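Local structure of penaeus monodon metallodensovirus major capsid protein (Penaeus monodon metallodensovirus, 6WH7) at residues M183-D187 and F291-T295. The protein forms the icosahedral capsid shell of a shrimp-infecting densovirus, sixty copies assembling into the particle that probably encloses and protects the viral genome. Sequence-based numbering, arbitrary orientation.
Sequences MRELD and FTLET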
loop_
_atom_site.group_PDB
_atom_site.type_symbol
_atom_site.label_atom_id
_atom_site.label_comp_id
_atom_site.label_asym_id
_atom_site.label_seq_id
_atom_site.Cartn_x
_atom_site.Cartn_y
_atom_site.Cartn_z
ATOM N N MET A 183 1.305 -104.958 6.945
ATOM C CA MET A 183 1.795 -103.841 6.145
ATOM C C MET A 183 2.096 -102.608 6.986
ATOM O O MET A 183 3.143 -101.975 6.816
ATOM C CB MET A 183 0.782 -103.508 5.056
ATOM C CG MET A 183 1.247 -102.438 4.108
ATOM S SD MET A 183 0.111 -102.190 2.747
ATOM C CE MET A 183 0.436 -103.659 1.798
ATOM N N ARG A 184 1.192 -102.236 7.893
ATOM C CA ARG A 184 1.338 -100.929 8.527
ATOM C C ARG A 184 2.426 -100.901 9.587
ATOM O O ARG A 184 3.137 -99.901 9.701
ATOM C CB ARG A 184 0.023 -100.448 9.116
ATOM C CG ARG A 184 -0.929 -99.913 8.092
ATOM C CD ARG A 184 -2.134 -99.367 8.782
ATOM N NE ARG A 184 -1.770 -98.264 9.659
ATOM C CZ ARG A 184 -1.680 -97.003 9.270
ATOM N NH1 ARG A 184 -1.942 -96.678 8.019
ATOM N NH2 ARG A 184 -1.338 -96.069 10.136
ATOM N N GLU A 185 2.584 -101.947 10.387
ATOM C CA GLU A 185 3.784 -101.992 11.209
ATOM C C GLU A 185 4.930 -102.363 10.293
ATOM O O GLU A 185 4.886 -103.398 9.625
ATOM C CB GLU A 185 3.654 -102.967 12.380
ATOM C CG GLU A 185 3.706 -104.452 12.083
ATOM C CD GLU A 185 2.407 -104.973 11.566
ATOM O OE1 GLU A 185 1.534 -104.149 11.254
ATOM O OE2 GLU A 185 2.240 -106.206 11.508
ATOM N N LEU A 186 5.948 -101.520 10.227
ATOM C CA LEU A 186 6.788 -101.544 9.041
ATOM C C LEU A 186 7.853 -102.588 9.316
ATOM O O LEU A 186 8.889 -102.318 9.918
ATOM C CB LEU A 186 7.375 -100.161 8.812
ATOM C CG LEU A 186 6.326 -99.061 8.668
ATOM C CD1 LEU A 186 6.955 -97.701 8.779
ATOM C CD2 LEU A 186 5.615 -99.185 7.350
ATOM N N ASP A 187 7.577 -103.803 8.861
ATOM C CA ASP A 187 8.478 -104.929 9.000
ATOM C C ASP A 187 9.091 -105.395 7.694
ATOM O O ASP A 187 9.829 -106.381 7.703
ATOM C CB ASP A 187 7.765 -106.092 9.685
ATOM C CG ASP A 187 6.514 -106.495 8.972
ATOM O OD1 ASP A 187 6.080 -105.755 8.069
ATOM O OD2 ASP A 187 5.963 -107.562 9.305
ATOM N N PHE A 291 8.432 -95.724 16.712
ATOM C CA PHE A 291 7.882 -94.421 16.383
ATOM C C PHE A 291 6.392 -94.594 16.153
ATOM O O PHE A 291 5.861 -95.703 16.206
ATOM C CB PHE A 291 8.593 -93.810 15.175
ATOM C CG PHE A 291 8.667 -94.719 13.997
ATOM C CD1 PHE A 291 7.661 -94.749 13.060
ATOM C CD2 PHE A 291 9.742 -95.556 13.839
ATOM C CE1 PHE A 291 7.736 -95.589 11.996
ATOM C CE2 PHE A 291 9.817 -96.391 12.779
ATOM C CZ PHE A 291 8.819 -96.407 11.853
ATOM N N THR A 292 5.721 -93.483 15.905
ATOM C CA THR A 292 4.296 -93.477 15.638
ATOM C C THR A 292 4.084 -93.275 14.148
ATOM O O THR A 292 4.675 -92.374 13.550
ATOM C CB THR A 292 3.602 -92.375 16.431
ATOM O OG1 THR A 292 3.860 -92.567 17.822
ATOM C CG2 THR A 292 2.119 -92.418 16.207
ATOM N N LEU A 293 3.263 -94.122 13.551
ATOM C CA LEU A 293 2.912 -94.008 12.145
ATOM C C LEU A 293 1.494 -93.473 12.053
ATOM O O LEU A 293 0.543 -94.159 12.427
ATOM C CB LEU A 293 3.037 -95.351 11.436
ATOM C CG LEU A 293 2.596 -95.333 9.980
ATOM C CD1 LEU A 293 3.476 -94.408 9.192
ATOM C CD2 LEU A 293 2.631 -96.717 9.403
ATOM N N GLU A 294 1.358 -92.249 11.567
ATOM C CA GLU A 294 0.069 -91.671 11.223
ATOM C C GLU A 294 -0.005 -91.518 9.716
ATOM O O GLU A 294 0.751 -90.740 9.133
ATOM C CB GLU A 294 -0.139 -90.321 11.898
ATOM C CG GLU A 294 -0.434 -90.388 13.363
ATOM C CD GLU A 294 -0.600 -89.018 13.967
ATOM O OE1 GLU A 294 -0.203 -88.032 13.316
ATOM O OE2 GLU A 294 -1.154 -88.917 15.076
ATOM N N THR A 295 -0.913 -92.250 9.091
ATOM C CA THR A 295 -1.142 -92.143 7.663
ATOM C C THR A 295 -2.453 -91.423 7.407
ATOM O O THR A 295 -3.385 -91.497 8.206
ATOM C CB THR A 295 -1.170 -93.517 6.994
ATOM O OG1 THR A 295 -2.235 -94.297 7.543
ATOM C CG2 THR A 295 0.125 -94.234 7.232
#
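R184 reaches from the loop 183-187 to T295 on the strand 291-295 and hydrogen-bonds to its hydroxyl. The NH1 bond to T295 OG1 is the straighter, at 159°. Its modelled length of 2.4 Å is very short and doubtful in detail at this resolution. The second, from R184 NH2 to T295 OG1, is weak, at 3.3 Å and 122°. The arginine chain is extended at first, then bends at chi3 (62°), and the hydroxyl meets the edge of the guanidinium. NH1 has a further acceptor, the backbone O of F90 in helix 88-92, so this buried group is held from the strand and from the helix. The R184 backbone is hydrogen-bonded to N95. The strand 291-295 is the middle of strand 287-302, which lies between strands 59-75 and 118-135 in an antiparallel sheet. This is consistent with the jelly-roll core of parvovirus capsid proteins. The backbone of F291 and L293 bonds to V70 and N68 of strand 59-75, and that of T292 and E294 to S129 and T127 of strand 118-135. T292 OG1 is hydrogen-bonded to Y210 OH of a neighbouring subunit. L293 puts CD2 over one face of the R184 guanidinium, towards its rim, 4.1 Å from NH2. Toward F291 the contact is apolar. L186 CD1 meets the ring edge of F291, 3.8 Å from CZ. F90 also packs on both leucines.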